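Local coordinates for protein amorpha-4,11-diene synthase (Artemisia annua, PDB 4GAX) that probably cyclises farnesyl diphosphate to a sesquiterpene with release of diphosphate, as a lyase of the plant terpene synthase family, at residues K61-L66 with K238-L243. Numbering follows the deposited sequence.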
loop_
_atom_site.group_PDB
_atom_site.type_symbol
_atom_site.label_atom_id
_atom_site.label_comp_id
_atom_site.label_asym_id
_atom_site.label_seq_id
_atom_site.Cartn_x
_atom_site.Cartn_y
_atom_site.Cartn_z
ATOM N N LYS A 61 8.747 -15.971 -22.638
ATOM C CA LYS A 61 8.283 -16.018 -24.022
ATOM C C LYS A 61 7.042 -16.894 -24.183
ATOM O O LYS A 61 6.179 -16.617 -25.021
ATOM C CB LYS A 61 9.387 -16.546 -24.938
ATOM C CG LYS A 61 10.719 -15.829 -24.801
ATOM C CD LYS A 61 11.684 -16.300 -25.883
ATOM C CE LYS A 61 13.113 -15.873 -25.585
ATOM N NZ LYS A 61 13.982 -17.054 -25.300
ATOM N N GLU A 62 6.966 -17.978 -23.421
ATOM C CA GLU A 62 5.785 -18.833 -23.476
ATOM C C GLU A 62 4.574 -18.047 -22.975
ATOM O O GLU A 62 3.483 -18.142 -23.536
ATOM C CB GLU A 62 5.965 -20.078 -22.605
ATOM C CG GLU A 62 7.136 -20.963 -22.978
ATOM C CD GLU A 62 7.197 -22.219 -22.119
ATOM O OE1 GLU A 62 6.117 -22.784 -21.814
ATOM O OE2 GLU A 62 8.317 -22.634 -21.740
ATOM N N VAL A 63 4.767 -17.278 -21.906
ATOM C CA VAL A 63 3.682 -16.467 -21.355
ATOM C C VAL A 63 3.268 -15.329 -22.293
ATOM O O VAL A 63 2.076 -15.020 -22.418
ATOM C CB VAL A 63 4.044 -15.905 -19.959
ATOM C CG1 VAL A 63 2.920 -15.008 -19.417
ATOM C CG2 VAL A 63 4.316 -17.061 -18.987
ATOM N N ARG A 64 4.233 -14.702 -22.959
ATOM C CA ARG A 64 3.876 -13.679 -23.941
ATOM C C ARG A 64 2.990 -14.280 -25.011
ATOM O O ARG A 64 1.978 -13.689 -25.385
ATOM C CB ARG A 64 5.108 -13.053 -24.577
ATOM C CG ARG A 64 5.858 -12.188 -23.625
ATOM C CD ARG A 64 6.906 -11.364 -24.329
ATOM N NE ARG A 64 7.634 -10.566 -23.355
ATOM C CZ ARG A 64 8.869 -10.830 -22.945
ATOM N NH1 ARG A 64 9.536 -11.859 -23.456
ATOM N NH2 ARG A 64 9.444 -10.043 -22.043
ATOM N N GLN A 65 3.361 -15.470 -25.481
ATOM C CA GLN A 65 2.601 -16.152 -26.514
ATOM C C GLN A 65 1.180 -16.506 -26.055
ATOM O O GLN A 65 0.231 -16.417 -26.838
ATOM C CB GLN A 65 3.353 -17.398 -26.991
ATOM C CG GLN A 65 2.577 -18.294 -27.947
ATOM C CD GLN A 65 2.407 -17.681 -29.337
ATOM O OE1 GLN A 65 2.918 -16.592 -29.625
ATOM N NE2 GLN A 65 1.685 -18.385 -30.205
ATOM N N LEU A 66 1.035 -16.908 -24.794
ATOM C CA LEU A 66 -0.287 -17.179 -24.224
ATOM C C LEU A 66 -1.181 -15.945 -24.272
ATOM O O LEU A 66 -2.356 -16.027 -24.641
ATOM C CB LEU A 66 -0.161 -17.632 -22.770
ATOM C CG LEU A 66 0.440 -19.013 -22.515
ATOM C CD1 LEU A 66 0.470 -19.297 -21.025
ATOM C CD2 LEU A 66 -0.334 -20.089 -23.264
ATOM N N LYS A 238 1.276 -24.840 -15.648
ATOM C CA LYS A 238 2.556 -25.248 -15.092
ATOM C C LYS A 238 3.645 -24.232 -15.421
ATOM O O LYS A 238 4.578 -24.019 -14.638
ATOM C CB LYS A 238 2.946 -26.631 -15.613
ATOM C CG LYS A 238 1.976 -27.747 -15.212
ATOM C CD LYS A 238 2.427 -29.090 -15.778
ATOM C CE LYS A 238 1.793 -30.262 -15.027
ATOM N NZ LYS A 238 0.311 -30.292 -15.173
ATOM N N THR A 239 3.529 -23.593 -16.577
ATOM C CA THR A 239 4.519 -22.585 -16.949
ATOM C C THR A 239 4.425 -21.356 -16.062
ATOM O O THR A 239 5.446 -20.853 -15.599
ATOM C CB THR A 239 4.378 -22.164 -18.411
ATOM O OG1 THR A 239 4.899 -23.207 -19.239
ATOM C CG2 THR A 239 5.150 -20.874 -18.682
ATOM N N LEU A 240 3.213 -20.859 -15.830
ATOM C CA LEU A 240 3.050 -19.673 -14.991
ATOM C C LEU A 240 3.561 -19.902 -13.573
ATOM O O LEU A 240 4.221 -19.034 -12.995
ATOM C CB LEU A 240 1.583 -19.241 -14.901
ATOM C CG LEU A 240 0.902 -18.465 -16.021
ATOM C CD1 LEU A 240 -0.527 -18.137 -15.573
ATOM C CD2 LEU A 240 1.670 -17.187 -16.348
ATOM N N ILE A 241 3.230 -21.050 -12.991
ATOM C CA ILE A 241 3.623 -21.285 -11.604
ATOM C C ILE A 241 5.133 -21.447 -11.491
ATOM O O ILE A 241 5.740 -20.970 -10.520
ATOM C CB ILE A 241 2.876 -22.482 -10.939
ATOM C CG1 ILE A 241 3.116 -22.468 -9.420
ATOM C CG2 ILE A 241 3.321 -23.816 -11.525
ATOM C CD1 ILE A 241 2.677 -21.172 -8.749
ATOM N N LYS A 242 5.750 -22.084 -12.485
ATOM C CA LYS A 242 7.204 -22.238 -12.453
ATOM C C LYS A 242 7.887 -20.875 -12.487
ATOM O O LYS A 242 8.804 -20.588 -11.701
ATOM C CB LYS A 242 7.679 -23.089 -13.627
ATOM C CG LYS A 242 9.151 -23.445 -13.550
ATOM C CD LYS A 242 9.612 -24.168 -14.805
ATOM C CE LYS A 242 10.964 -24.828 -14.586
ATOM N NZ LYS A 242 11.538 -25.314 -15.869
ATOM N N LEU A 243 7.418 -20.026 -13.394
ATOM C CA LEU A 243 7.938 -18.677 -13.523
ATOM C C LEU A 243 7.680 -17.837 -12.276
ATOM O O LEU A 243 8.563 -17.100 -11.813
ATOM C CB LEU A 243 7.280 -17.994 -14.727
ATOM C CG LEU A 243 7.650 -16.531 -14.969
ATOM C CD1 LEU A 243 9.155 -16.372 -15.135
ATOM C CD2 LEU A 243 6.926 -16.020 -16.189
#
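Thr239, one residue into helix 238-269, makes the polar link to helix 52-71. Its OG1 donates a hydrogen bond of 2.9 Å to Glu62 OE1, arriving from above the carboxylate plane, 43° out of it. Glu62 has CG anti to its carbonyl carbon, beside the backbone N, and the chain runs on extended beyond CG to the carboxylate; the two side chains cross obliquely. At Thr239 chi1 of -75° places OG1 beside the backbone N and leaves CG2 anti to that N, turned to the apolar side of the interface. There CG2 lies 3.9 Å from Val63 CG2, as the two side chains slide past each other in opposite directions. The exposed Glu62 and buried Val63 thus meet the two branches of one threonine.

Leu240 comes next, its backbone N held by Asn237 OD1, just before the helix. Its CA-CA distance of 7.2 Å to Val63 is the shortest between the segments, and the axes of these short helical pieces come no closer than 10.1 Å. Their N-to-C directions differ by 134°, an oblique, broadly antiparallel crossing within the all-helical plant terpene synthase fold; helix 52-71 belongs to the N-terminal domain, and helix 238-269 probably leads into the class I catalytic domain. The CB of Leu240 leaves the backbone along the interface, but CD2 reaches across to Val63, the two side chains crossing at about a right angle. CD2 sits 3.7 Å from Val63 CG2 and 4.0 Å from Val63 CG1, so it touches both methyls, while Leu83 and Ile87 of helix 77-89 also pack on Leu240.

One turn beyond Thr239, Leu243 CD2 approaches Val63 CG2 at 4.0 Å, and its side chain also rests on Val56 and Leu59, earlier on helix 52-71.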